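Local coordinates for protein GNA33 (Neisseria gonorrhoeae FA 1090, PDB 2G5D) that probably cleaves peptidoglycan glycan chains exolytically between MurNAc and GlcNAc as a lytic transglycosylase, leaving a 1,6-anhydro bond on MurNAc, at residues E337-I342 with M371-G376; Y346-A351 with V408-P413; G68-K73 with L330-M335; G116-Y121 with G400-T405; S49-A54 with P352-T357. All blocks are in the same frame, centred on the assembly; numbering follows the deposited sequence.

Contact 1. Residues E337-I342 with M371-G376; sequences EYAGAI and MAQDTG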
# COMPACT_ATOMS: atom_id res chain seq x y z
N GLU A 337 -6.94 -10.27 -2.24
CA GLU A 337 -6.38 -11.52 -2.78
C GLU A 337 -5.97 -11.53 -4.25
O GLU A 337 -5.41 -12.53 -4.72
CB GLU A 337 -7.31 -12.70 -2.54
CG GLU A 337 -7.33 -13.17 -1.13
CD GLU A 337 -8.32 -14.29 -0.93
OE1 GLU A 337 -9.31 -14.05 -0.24
OE2 GLU A 337 -8.13 -15.39 -1.47
N TYR A 338 -6.24 -10.41 -4.94
CA TYR A 338 -6.05 -10.25 -6.39
C TYR A 338 -5.31 -8.96 -6.73
O TYR A 338 -5.35 -8.48 -7.87
CB TYR A 338 -7.39 -10.39 -7.14
CG TYR A 338 -7.79 -11.84 -7.17
CD1 TYR A 338 -8.62 -12.40 -6.18
CD2 TYR A 338 -7.27 -12.69 -8.15
CE1 TYR A 338 -8.90 -13.78 -6.18
CE2 TYR A 338 -7.55 -14.04 -8.16
CZ TYR A 338 -8.35 -14.59 -7.19
OH TYR A 338 -8.60 -15.94 -7.27
N ALA A 339 -4.63 -8.40 -5.74
CA ALA A 339 -3.79 -7.23 -5.92
C ALA A 339 -2.53 -7.34 -5.08
O ALA A 339 -2.48 -8.06 -4.08
CB ALA A 339 -4.55 -5.93 -5.58
N GLY A 340 -1.48 -6.66 -5.52
CA GLY A 340 -0.25 -6.65 -4.77
C GLY A 340 0.56 -5.39 -4.94
O GLY A 340 0.32 -4.62 -5.87
N ALA A 341 1.49 -5.16 -4.01
CA ALA A 341 2.47 -4.10 -4.13
C ALA A 341 3.81 -4.61 -4.68
O ALA A 341 4.28 -5.70 -4.31
CB ALA A 341 2.68 -3.35 -2.77
N ILE A 342 4.42 -3.79 -5.54
CA ILE A 342 5.64 -4.15 -6.27
C ILE A 342 6.66 -3.00 -6.26
O ILE A 342 6.38 -1.92 -5.76
CB ILE A 342 5.33 -4.58 -7.75
CG1 ILE A 342 4.33 -3.60 -8.42
CG2 ILE A 342 4.72 -5.98 -7.81
CD1 ILE A 342 4.93 -2.20 -8.80
N MET A 371 -2.99 -8.46 -9.75
CA MET A 371 -2.64 -7.21 -10.42
C MET A 371 -1.70 -6.39 -9.56
O MET A 371 -1.93 -6.20 -8.37
CB MET A 371 -3.90 -6.43 -10.79
CG MET A 371 -4.94 -7.26 -11.58
SD MET A 371 -4.41 -7.74 -13.24
CE MET A 371 -4.78 -9.49 -13.11
N ALA A 372 -0.62 -5.92 -10.18
CA ALA A 372 0.41 -5.12 -9.54
C ALA A 372 -0.00 -3.65 -9.60
O ALA A 372 0.32 -2.93 -10.56
CB ALA A 372 1.73 -5.34 -10.23
N GLN A 373 -0.74 -3.22 -8.59
CA GLN A 373 -1.45 -1.94 -8.64
C GLN A 373 -1.04 -1.01 -7.51
O GLN A 373 -1.60 0.09 -7.34
CB GLN A 373 -2.95 -2.21 -8.60
CG GLN A 373 -3.51 -2.90 -9.83
CD GLN A 373 -4.97 -3.26 -9.66
OE1 GLN A 373 -5.46 -3.30 -8.54
NE2 GLN A 373 -5.67 -3.53 -10.76
N ASP A 374 -0.04 -1.42 -6.74
CA ASP A 374 0.40 -0.67 -5.58
C ASP A 374 1.92 -0.79 -5.40
O ASP A 374 2.56 -1.65 -6.01
CB ASP A 374 -0.34 -1.18 -4.35
CG ASP A 374 -0.43 -0.14 -3.22
OD1 ASP A 374 -0.78 -0.55 -2.10
OD2 ASP A 374 -0.15 1.07 -3.43
N THR A 375 2.45 0.09 -4.56
CA THR A 375 3.86 0.18 -4.19
C THR A 375 3.98 0.36 -2.67
O THR A 375 3.02 0.79 -2.03
CB THR A 375 4.53 1.41 -4.83
OG1 THR A 375 3.82 2.59 -4.43
CG2 THR A 375 4.53 1.34 -6.33
N GLY A 376 5.14 0.05 -2.10
CA GLY A 376 5.45 0.43 -0.71
C GLY A 376 6.88 0.92 -0.57
O GLY A 376 7.72 0.62 -1.42
O HOH W 1 7.52 -0.15 -4.35
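Ile342 lays its side chain over Ala372 and the carbonyl of Asp374, where strands 339-342 and 365-375 run parallel. From CB the chain forks. Ile342 CG2 takes one side and lies 3.9 Å from Ala372 CB. Ile342 CG1 is turned between the backbone N and the carbonyl carbon (chi1 45°), which brings it to 3.6 Å from Ala372 CB and close to Asp374 O as well. The tip, Ile342 CD1, ends 3.7 Å from Asp374 O and reaches towards the methyl of Thr375. Ile342 N donates to that same Asp374 O at 2.9 Å.

The pairing begins regularly: Met371 N donates to Tyr338 O at 3.0 Å, and Gly340 N returns a bond to Met371 O. Then a beta bulge shifts the register by one residue between Gly340 and Ala341. At the bulge Gly340 O receives Gln373 N at 3.2 Å, with Asp374 N adding a weak second bond. Beyond it Ala341 CB faces Asp374 CB at 4.0 Å. The polar ends of Gln373 and Asp374 are used outside this pairing, NE2 on Ser64 O and OD2 on Ala329 N.

Main-chain amides and carbonyls thus carry the polar chemistry across the two strands, while the hydrocarbon of Ile342, lying against Asp374 O, probably shields the Ile342 N to Asp374 O bond from water.

Contact 2. Residues Y346-A351 with V408-P413; sequences YITLGA and VWQLLP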
# COMPACT_ATOMS: atom_id res chain seq x y z
N TYR A 346 11.15 -2.13 -11.45
CA TYR A 346 11.18 -3.45 -12.08
C TYR A 346 9.85 -3.88 -12.72
O TYR A 346 9.85 -4.49 -13.79
CB TYR A 346 11.72 -4.50 -11.09
CG TYR A 346 13.18 -4.26 -10.73
CD1 TYR A 346 13.55 -3.81 -9.46
CD2 TYR A 346 14.20 -4.41 -11.68
CE1 TYR A 346 14.89 -3.55 -9.13
CE2 TYR A 346 15.54 -4.16 -11.36
CZ TYR A 346 15.88 -3.74 -10.08
OH TYR A 346 17.20 -3.49 -9.75
N ILE A 347 8.73 -3.54 -12.06
CA ILE A 347 7.39 -3.96 -12.51
C ILE A 347 6.61 -2.77 -13.03
O ILE A 347 6.60 -1.71 -12.40
CB ILE A 347 6.54 -4.65 -11.37
CG1 ILE A 347 7.32 -5.81 -10.70
CG2 ILE A 347 5.15 -5.09 -11.89
CD1 ILE A 347 7.90 -6.85 -11.65
N THR A 348 6.00 -2.95 -14.20
CA THR A 348 5.18 -1.91 -14.82
C THR A 348 3.89 -1.81 -14.00
O THR A 348 3.24 -2.82 -13.72
CB THR A 348 4.91 -2.23 -16.31
OG1 THR A 348 6.17 -2.35 -17.00
CG2 THR A 348 4.12 -1.10 -16.96
N LEU A 349 3.54 -0.60 -13.58
CA LEU A 349 2.41 -0.40 -12.66
C LEU A 349 1.09 -0.68 -13.38
O LEU A 349 0.84 -0.15 -14.45
CB LEU A 349 2.41 1.00 -12.00
CG LEU A 349 1.42 1.20 -10.84
CD1 LEU A 349 1.78 0.36 -9.58
CD2 LEU A 349 1.32 2.68 -10.49
N GLY A 350 0.27 -1.53 -12.78
CA GLY A 350 -1.00 -1.98 -13.37
C GLY A 350 -0.97 -3.38 -13.97
O GLY A 350 -2.02 -3.95 -14.27
N ALA A 351 0.22 -3.96 -14.14
CA ALA A 351 0.39 -5.17 -14.90
C ALA A 351 -0.18 -6.37 -14.18
O ALA A 351 -0.05 -6.49 -12.97
CB ALA A 351 1.86 -5.42 -15.24
N VAL A 408 7.88 -14.86 -9.75
CA VAL A 408 6.94 -13.95 -10.38
C VAL A 408 7.06 -13.90 -11.89
O VAL A 408 8.14 -14.05 -12.46
CB VAL A 408 6.96 -12.52 -9.73
CG1 VAL A 408 6.86 -12.60 -8.19
CG2 VAL A 408 8.14 -11.71 -10.17
N TRP A 409 5.92 -13.69 -12.55
CA TRP A 409 5.92 -13.51 -13.99
C TRP A 409 5.11 -12.28 -14.20
O TRP A 409 4.02 -12.14 -13.65
CB TRP A 409 5.22 -14.67 -14.71
CG TRP A 409 5.90 -16.02 -14.63
CD1 TRP A 409 6.55 -16.64 -15.63
CD2 TRP A 409 5.90 -16.92 -13.52
NE1 TRP A 409 6.99 -17.89 -15.22
CE2 TRP A 409 6.61 -18.08 -13.92
CE3 TRP A 409 5.37 -16.85 -12.22
CZ2 TRP A 409 6.83 -19.18 -13.05
CZ3 TRP A 409 5.60 -17.94 -11.35
CH2 TRP A 409 6.32 -19.09 -11.77
N GLN A 410 5.63 -11.38 -15.02
CA GLN A 410 4.90 -10.17 -15.35
C GLN A 410 4.23 -10.33 -16.73
O GLN A 410 4.90 -10.71 -17.69
CB GLN A 410 5.91 -9.01 -15.38
CG GLN A 410 5.31 -7.66 -15.71
CD GLN A 410 6.29 -6.51 -15.57
OE1 GLN A 410 5.88 -5.39 -15.32
NE2 GLN A 410 7.60 -6.77 -15.77
N LEU A 411 2.90 -10.07 -16.82
CA LEU A 411 2.14 -10.13 -18.10
C LEU A 411 1.95 -8.72 -18.65
O LEU A 411 1.54 -7.82 -17.93
CB LEU A 411 0.78 -10.88 -17.95
CG LEU A 411 0.83 -12.43 -17.87
CD1 LEU A 411 1.63 -12.87 -16.66
CD2 LEU A 411 -0.58 -13.07 -17.82
N LEU A 412 2.31 -8.52 -19.91
CA LEU A 412 2.24 -7.21 -20.54
C LEU A 412 1.55 -7.39 -21.88
O LEU A 412 1.71 -8.45 -22.52
CB LEU A 412 3.66 -6.63 -20.76
CG LEU A 412 4.45 -6.29 -19.49
CD1 LEU A 412 5.92 -6.02 -19.82
CD2 LEU A 412 3.80 -5.10 -18.74
N PRO A 413 0.80 -6.36 -22.31
CA PRO A 413 0.16 -6.42 -23.64
C PRO A 413 1.17 -6.85 -24.71
O PRO A 413 2.29 -6.30 -24.75
CB PRO A 413 -0.29 -4.98 -23.87
CG PRO A 413 -0.54 -4.46 -22.47
CD PRO A 413 0.52 -5.08 -21.63
O HOH W 2 8.72 -3.70 -16.41
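Gln410 stretches from strand 403-413 towards the loop 346-351 and meets its backbone with the terminal amide. Its chi1 sets CG anti to the backbone N (-180°), and the extended chain beyond it carries the carboxamide to Thr348. There Gln410 OE1 accepts the hydrogen of Thr348 N at 2.7 Å, in the plane of the amide carbonyl and with a nearly straight bond (165°). The Ile347 side chain lies alongside that of Gln410 but points the opposite way, with Ile347 CG2 3.5 Å from Gln410 OE1. Thr348, by contrast, crosses Gln410 at about a right angle. A water lies 3.0 Å from Tyr346 O and also meets Thr348 OG1; Gln410 NE2 gives it only a weak bond, and Thr348 OG1 has Arg421 as a further partner.

Further along, the Leu412 methyl CD2 touches both Thr348 and Ala351, 3.9 Å from Thr348 CB and 4.0 Å from Ala351 CB. Ala351 CB also rests 3.6 Å from Leu411 O.

Thr348 to Ala351 form a type II beta turn, with Gly350 at the third position where phi is positive (102°). It is the turn that delivers the chain into strand 352-358 of the 3D domain, which belongs to the double-psi beta-barrel clan.

Contact 3. Residues G68-K73 with L330-M335; sequences GCANLK and LGTPLM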
# COMPACT_ATOMS: atom_id res chain seq x y z
N GLY A 68 -8.19 -1.58 -12.04
CA GLY A 68 -6.98 -0.83 -12.35
C GLY A 68 -7.13 0.02 -13.61
O GLY A 68 -6.57 1.11 -13.68
N CYS A 69 -7.91 -0.46 -14.58
CA CYS A 69 -8.12 0.23 -15.87
C CYS A 69 -8.77 1.59 -15.82
O CYS A 69 -8.58 2.39 -16.75
CB CYS A 69 -8.85 -0.68 -16.88
SG CYS A 69 -7.83 -1.96 -17.59
N ALA A 70 -9.53 1.89 -14.75
CA ALA A 70 -10.10 3.25 -14.59
C ALA A 70 -9.02 4.33 -14.77
O ALA A 70 -9.28 5.41 -15.30
CB ALA A 70 -10.79 3.41 -13.23
N ASN A 71 -7.80 4.02 -14.34
CA ASN A 71 -6.63 4.88 -14.59
C ASN A 71 -5.65 4.31 -15.65
O ASN A 71 -5.10 5.05 -16.47
CB ASN A 71 -5.86 5.16 -13.29
CG ASN A 71 -6.55 6.20 -12.39
OD1 ASN A 71 -7.61 6.75 -12.72
ND2 ASN A 71 -5.95 6.47 -11.24
N LEU A 72 -5.42 3.00 -15.61
CA LEU A 72 -4.41 2.38 -16.47
C LEU A 72 -4.76 2.54 -17.95
O LEU A 72 -3.86 2.62 -18.79
CB LEU A 72 -4.26 0.89 -16.12
CG LEU A 72 -2.92 0.13 -16.10
CD1 LEU A 72 -3.13 -1.28 -16.65
CD2 LEU A 72 -1.75 0.83 -16.77
N LYS A 73 -6.06 2.61 -18.26
CA LYS A 73 -6.54 2.74 -19.64
C LYS A 73 -6.00 3.98 -20.36
O LYS A 73 -6.00 4.03 -21.60
CB LYS A 73 -8.07 2.72 -19.69
CG LYS A 73 -8.72 4.10 -19.50
CD LYS A 73 -10.20 4.05 -19.61
CE LYS A 73 -10.85 4.14 -18.26
NZ LYS A 73 -12.23 4.72 -18.35
N LEU A 330 -1.63 3.02 -7.95
CA LEU A 330 -2.29 3.23 -9.24
C LEU A 330 -3.49 4.21 -9.13
O LEU A 330 -4.00 4.72 -10.15
CB LEU A 330 -2.71 1.88 -9.85
CG LEU A 330 -3.40 1.72 -11.22
CD1 LEU A 330 -2.70 2.50 -12.33
CD2 LEU A 330 -3.51 0.22 -11.58
N GLY A 331 -3.93 4.46 -7.90
CA GLY A 331 -5.00 5.44 -7.66
C GLY A 331 -6.37 4.79 -7.75
O GLY A 331 -7.39 5.49 -7.87
N THR A 332 -6.38 3.46 -7.70
CA THR A 332 -7.60 2.66 -7.84
C THR A 332 -7.78 1.72 -6.63
O THR A 332 -6.80 1.34 -5.97
CB THR A 332 -7.63 1.83 -9.18
OG1 THR A 332 -6.51 0.94 -9.24
CG2 THR A 332 -7.64 2.77 -10.39
N PRO A 333 -9.05 1.37 -6.31
CA PRO A 333 -9.34 0.48 -5.17
C PRO A 333 -8.85 -1.00 -5.29
O PRO A 333 -9.15 -1.70 -6.27
CB PRO A 333 -10.87 0.58 -5.04
CG PRO A 333 -11.36 0.99 -6.40
CD PRO A 333 -10.28 1.86 -6.97
N LEU A 334 -8.12 -1.48 -4.29
CA LEU A 334 -7.54 -2.82 -4.38
C LEU A 334 -8.56 -3.91 -4.02
O LEU A 334 -9.38 -3.75 -3.10
CB LEU A 334 -6.30 -2.93 -3.47
CG LEU A 334 -5.19 -1.88 -3.63
CD1 LEU A 334 -4.11 -2.03 -2.56
CD2 LEU A 334 -4.59 -1.95 -5.01
N MET A 335 -8.50 -5.02 -4.77
CA MET A 335 -9.36 -6.16 -4.55
C MET A 335 -8.59 -7.18 -3.74
O MET A 335 -7.51 -7.62 -4.14
CB MET A 335 -9.77 -6.75 -5.89
CG MET A 335 -10.76 -7.89 -5.82
SD MET A 335 -10.98 -8.60 -7.46
CE MET A 335 -11.74 -10.16 -7.07
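Asn71 and Leu330 make the one hydrogen bond between the end of helix 58-72 and the loop 330-335. Asn71 ND2 donates to Leu330 O at 2.8 Å. The donor lies in the plane of that carbonyl, and the oxygen sits slightly off the amide plane of Asn71, tilted by 15°. CG of Asn71 lies beside its own backbone N, anti to the carbonyl carbon (chi1 -76°), which sets it on the side of the loop; ND2 then reaches Leu330 O. Gly331 follows directly with a positive phi of 88°, a conformation that suits glycine, and carries the chain on past the Asn71 amide.

The remaining contacts are van der Waals. Gly68 has no side chain, and Leu330 uses this: its CD2 methyl comes to 3.7 Å from Gly68 CA. The other methyl, CD1, approaches Asn71 CB at 4.2 Å and Leu72 CB at 4.4 Å. Thr332 flanks the same glycine, with OG1 3.6 Å from Gly68 CA. Its CG2 methyl passes alongside the Asn71 side chain, the two running in opposite directions, 4.1 Å from Asn71 CG.

Within the helix, Gly68 O takes two amides, Leu72 N and Asn71 N, so the carbonyl beside Leu330 and Thr332 is satisfied by the helix itself.

Cys69 points away from the loop and is disulfide-bonded to Cys82 of helix 79-86, tying the two helices together. The loop also meets strand 365-375: Leu330 pairs through its backbone with Gln373, and Leu334 packs on Gln373 and Asp374.

Contact 4. Residues G116-Y121 with G400-T405; sequences GTVTGY and GKQKTT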
# COMPACT_ATOMS: atom_id res chain seq x y z
N GLY A 116 12.34 -14.93 -4.96
CA GLY A 116 12.21 -13.65 -4.27
C GLY A 116 11.31 -13.72 -3.06
O GLY A 116 10.98 -14.81 -2.58
N THR A 117 10.91 -12.56 -2.56
CA THR A 117 10.21 -12.50 -1.28
C THR A 117 8.77 -12.02 -1.44
O THR A 117 8.50 -11.03 -2.11
CB THR A 117 10.99 -11.64 -0.24
OG1 THR A 117 12.27 -12.25 0.02
CG2 THR A 117 10.22 -11.54 1.09
N VAL A 118 7.86 -12.80 -0.86
CA VAL A 118 6.46 -12.45 -0.74
C VAL A 118 6.10 -12.20 0.72
O VAL A 118 6.31 -13.06 1.59
CB VAL A 118 5.51 -13.50 -1.40
CG1 VAL A 118 4.03 -13.03 -1.36
CG2 VAL A 118 5.93 -13.75 -2.85
N THR A 119 5.59 -11.01 0.97
CA THR A 119 4.99 -10.65 2.26
C THR A 119 3.52 -10.32 2.05
O THR A 119 3.01 -10.37 0.91
CB THR A 119 5.73 -9.49 2.94
OG1 THR A 119 5.91 -8.43 2.00
CG2 THR A 119 7.09 -9.93 3.44
N GLY A 120 2.83 -9.98 3.13
CA GLY A 120 1.39 -9.71 3.06
C GLY A 120 0.95 -8.45 3.77
O GLY A 120 1.50 -8.08 4.80
N TYR A 121 -0.03 -7.76 3.21
CA TYR A 121 -0.62 -6.62 3.89
C TYR A 121 -2.12 -6.66 3.78
O TYR A 121 -2.66 -7.47 3.02
CB TYR A 121 -0.05 -5.28 3.40
CG TYR A 121 -0.38 -4.82 1.99
CD1 TYR A 121 -1.10 -3.64 1.78
CD2 TYR A 121 0.08 -5.52 0.87
CE1 TYR A 121 -1.36 -3.18 0.48
CE2 TYR A 121 -0.18 -5.08 -0.42
CZ TYR A 121 -0.90 -3.93 -0.60
OH TYR A 121 -1.15 -3.50 -1.89
N GLY A 400 0.20 -10.97 8.36
CA GLY A 400 1.33 -11.06 9.30
C GLY A 400 2.10 -12.37 9.27
O GLY A 400 3.27 -12.42 9.64
N LYS A 401 1.43 -13.44 8.84
CA LYS A 401 2.02 -14.77 8.75
C LYS A 401 2.77 -15.00 7.43
O LYS A 401 3.47 -16.01 7.26
CB LYS A 401 0.94 -15.85 8.97
CG LYS A 401 0.47 -15.95 10.42
CD LYS A 401 -0.11 -17.32 10.75
CE LYS A 401 -0.94 -17.25 12.02
NZ LYS A 401 -1.28 -18.60 12.56
N GLN A 402 2.63 -14.05 6.50
CA GLN A 402 3.24 -14.14 5.19
C GLN A 402 4.68 -13.62 5.13
O GLN A 402 4.93 -12.41 5.21
CB GLN A 402 2.39 -13.40 4.17
CG GLN A 402 2.86 -13.60 2.77
CD GLN A 402 1.77 -14.00 1.86
OE1 GLN A 402 0.83 -13.23 1.64
NE2 GLN A 402 1.86 -15.21 1.32
N LYS A 403 5.62 -14.57 5.01
CA LYS A 403 7.03 -14.29 4.73
C LYS A 403 7.66 -15.50 4.01
O LYS A 403 8.27 -16.37 4.65
CB LYS A 403 7.81 -13.93 6.01
CG LYS A 403 7.12 -14.28 7.34
CD LYS A 403 7.52 -15.64 7.91
CE LYS A 403 6.64 -15.97 9.12
NZ LYS A 403 7.05 -17.22 9.82
N THR A 404 7.49 -15.52 2.69
CA THR A 404 7.69 -16.72 1.85
C THR A 404 8.54 -16.46 0.60
O THR A 404 8.57 -15.35 0.06
CB THR A 404 6.32 -17.32 1.35
OG1 THR A 404 5.58 -16.32 0.62
CG2 THR A 404 5.48 -17.81 2.49
N THR A 405 9.21 -17.52 0.14
CA THR A 405 9.83 -17.51 -1.18
C THR A 405 8.72 -17.45 -2.24
O THR A 405 7.66 -18.07 -2.08
CB THR A 405 10.70 -18.76 -1.40
OG1 THR A 405 11.73 -18.79 -0.42
CG2 THR A 405 11.33 -18.76 -2.78
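Val118 and Thr404 face each other as a hydrogen-bonded antiparallel pair, and this is where strands 116-129 and 403-413 fit most closely. Val118 N donates to Thr404 O at 2.8 Å and Thr404 N returns to Val118 O at 2.9 Å, both bonds nearly straight (172° and 167°). On the sheet face holding the Val118 and Thr404 side chains, Val118 CB lies 3.5 Å from Thr404 OG1, a hydroxyl whose main partner is Thr357. Gln402 adds to the close part. Its CG, anti to the backbone N (chi1 -173°), presses against the peptide between Thr119 and Gly120, 3.4 Å from Thr119 C. The chain then bends at chi2 so that CD passes Val118 CG1 at 4.1 Å, and OE1 takes the indole N-H of Trp389.

The other side is looser. Thr117, Lys403 and Thr405 turn towards it; Thr405 and Lys403 are exposed, and the Lys403 side chain comes no nearer than 4.7 Å to the opposite strand. What holds there is mostly backbone: a CA-H...O contact from Thr405 CA to Gly116 O, at 3.3 Å. Thr119 OG1, on this side too, bonds to Asp386 and Arg384.

Helix 393-401 ends just before this pairing, so the chain passes from helix into an antiparallel ladder of the kind that builds the beta barrel of this protein.

Contact 5. Residues S49-A54 with P352-T357; sequences SMPHWA and PLFVAT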
# COMPACT_ATOMS: atom_id res chain seq x y z
N SER A 49 3.71 -22.43 -18.66
CA SER A 49 4.85 -22.50 -17.74
C SER A 49 4.57 -21.94 -16.31
O SER A 49 5.35 -22.18 -15.38
CB SER A 49 6.08 -21.86 -18.39
OG SER A 49 6.49 -22.64 -19.50
N MET A 50 3.48 -21.19 -16.15
CA MET A 50 3.00 -20.76 -14.83
C MET A 50 2.22 -21.90 -14.14
O MET A 50 1.34 -22.50 -14.74
CB MET A 50 2.19 -19.46 -14.89
CG MET A 50 3.02 -18.31 -15.42
SD MET A 50 2.23 -16.73 -15.75
CE MET A 50 1.65 -16.89 -17.43
N PRO A 51 2.62 -22.24 -12.90
CA PRO A 51 2.03 -23.39 -12.23
C PRO A 51 0.56 -23.11 -11.87
O PRO A 51 0.25 -22.03 -11.40
CB PRO A 51 2.90 -23.58 -10.99
CG PRO A 51 3.54 -22.24 -10.73
CD PRO A 51 3.64 -21.55 -12.08
N HIS A 52 -0.32 -24.07 -12.15
CA HIS A 52 -1.77 -23.92 -11.90
C HIS A 52 -2.45 -22.81 -12.69
O HIS A 52 -3.56 -22.40 -12.36
CB HIS A 52 -2.06 -23.76 -10.41
CG HIS A 52 -1.66 -24.93 -9.58
ND1 HIS A 52 -1.73 -24.93 -8.21
CD2 HIS A 52 -1.15 -26.14 -9.94
CE1 HIS A 52 -1.30 -26.10 -7.75
NE2 HIS A 52 -0.93 -26.84 -8.78
N TRP A 53 -1.80 -22.37 -13.76
CA TRP A 53 -2.39 -21.47 -14.73
C TRP A 53 -3.81 -21.90 -15.14
O TRP A 53 -4.74 -21.10 -15.09
CB TRP A 53 -1.54 -21.41 -16.00
CG TRP A 53 -2.18 -20.56 -17.03
CD1 TRP A 53 -2.92 -20.96 -18.11
CD2 TRP A 53 -2.17 -19.13 -17.06
NE1 TRP A 53 -3.37 -19.85 -18.81
CE2 TRP A 53 -2.91 -18.72 -18.19
CE3 TRP A 53 -1.57 -18.14 -16.25
CZ2 TRP A 53 -3.10 -17.37 -18.51
CZ3 TRP A 53 -1.76 -16.80 -16.57
CH2 TRP A 53 -2.50 -16.43 -17.70
N ALA A 54 -3.95 -23.15 -15.55
CA ALA A 54 -5.24 -23.73 -16.00
C ALA A 54 -6.38 -23.54 -15.01
O ALA A 54 -7.51 -23.22 -15.42
CB ALA A 54 -5.06 -25.23 -16.32
N PRO A 352 -0.83 -7.27 -14.92
CA PRO A 352 -1.09 -8.60 -14.34
C PRO A 352 0.22 -9.28 -13.90
O PRO A 352 1.25 -9.20 -14.58
CB PRO A 352 -1.79 -9.35 -15.48
CG PRO A 352 -2.42 -8.23 -16.33
CD PRO A 352 -1.40 -7.12 -16.28
N LEU A 353 0.20 -9.94 -12.74
CA LEU A 353 1.43 -10.48 -12.17
C LEU A 353 1.10 -11.84 -11.59
O LEU A 353 0.30 -11.94 -10.66
CB LEU A 353 1.95 -9.51 -11.11
CG LEU A 353 3.41 -9.24 -10.64
CD1 LEU A 353 3.69 -9.97 -9.35
CD2 LEU A 353 4.52 -9.48 -11.66
N PHE A 354 1.68 -12.89 -12.16
CA PHE A 354 1.51 -14.22 -11.60
C PHE A 354 2.52 -14.49 -10.50
O PHE A 354 3.73 -14.32 -10.71
CB PHE A 354 1.61 -15.27 -12.69
CG PHE A 354 1.02 -16.57 -12.30
CD1 PHE A 354 -0.30 -16.88 -12.66
CD2 PHE A 354 1.76 -17.49 -11.56
CE1 PHE A 354 -0.88 -18.11 -12.28
CE2 PHE A 354 1.20 -18.72 -11.19
CZ PHE A 354 -0.13 -19.02 -11.54
N VAL A 355 2.02 -14.91 -9.33
CA VAL A 355 2.83 -15.19 -8.16
C VAL A 355 2.63 -16.64 -7.77
O VAL A 355 1.52 -17.09 -7.50
CB VAL A 355 2.49 -14.25 -6.94
CG1 VAL A 355 3.41 -14.54 -5.72
CG2 VAL A 355 2.65 -12.82 -7.34
N ALA A 356 3.75 -17.37 -7.83
CA ALA A 356 3.88 -18.72 -7.33
C ALA A 356 4.57 -18.67 -5.96
O ALA A 356 5.75 -18.36 -5.85
CB ALA A 356 4.72 -19.55 -8.32
N THR A 357 3.81 -18.99 -4.91
CA THR A 357 4.37 -18.94 -3.56
C THR A 357 3.77 -20.01 -2.65
O THR A 357 3.29 -21.04 -3.12
CB THR A 357 4.34 -17.46 -2.99
OG1 THR A 357 5.00 -17.40 -1.72
CG2 THR A 357 2.94 -16.88 -2.89
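Pro51 O points at the rim of the Phe354 ring, near the ring plane and only 3.0 Å from Phe354 CZ. No hydrogen bond crosses this contact; a carbonyl oxygen meets an aromatic edge instead, where the C-H groups carry a slight positive charge and would favour it.

Met50 takes a face of the same ring. Its CB sits over the centre, 3.8 Å from the centroid and 9° off the normal, as a CH-pi contact. Beyond it, the sulfur sits oblique to the ring, Met50 SD being 4.4 Å from the Phe354 centroid, a Met-aromatic contact. Met50 SD also lies 3.4 Å from Phe354 CB, at the root of the side chain. The Phe354 side chain starts toward the loop, with CG anti to the backbone N (chi1 -161°).

Met50 to Trp53 form a type II beta turn, closed by Trp53 N to Met50 O at 3.3 Å. Three residues of this turn, Met50, Pro51 and Trp53, meet a side chain of a strand that lies within the 3D domain, between strands 365-375 and 403-413.

The Pro51 ring touches Phe354 through CD, 3.8 Å from Phe354 CE2. Its CG reaches on to the Ala356 methyl, two residues further down the strand, at 3.8 Å from CB. Trp53 brings the edge of its indole to Phe354, Trp53 CE3 being 4.0 Å from Phe354 CD1. Its NE1 is turned elsewhere and bonds to Glu100 of helix 92-102, while Trp409 packs on Met50 and Pro51.

In the fold
Contacts 1, 2, 4 and 5 draw on strands of the same barrel-like region, and contact 3 brings a helix end to it. Contacts 1 and 2, with centres about 10 Å apart, are joined where Ala372 pairs with Gly350 and Ala351. Contacts 2 and 5 share backbone pairing, Trp409 with Phe354 and Leu411 with Pro352. Contact 5 meets contact 4 at the Thr357 hydroxyl, which probably bonds to Thr404 and Thr405. Contact 3 abuts contact 1 through Gln373 and Leu330, their centres about 11 Å apart. Asp374 of contact 1 and Leu334 of contact 3 both lie beside the Tyr121 hydroxyl of contact 4. Contacts 3 and 5 do not touch, their nearest atoms about 6 Å apart.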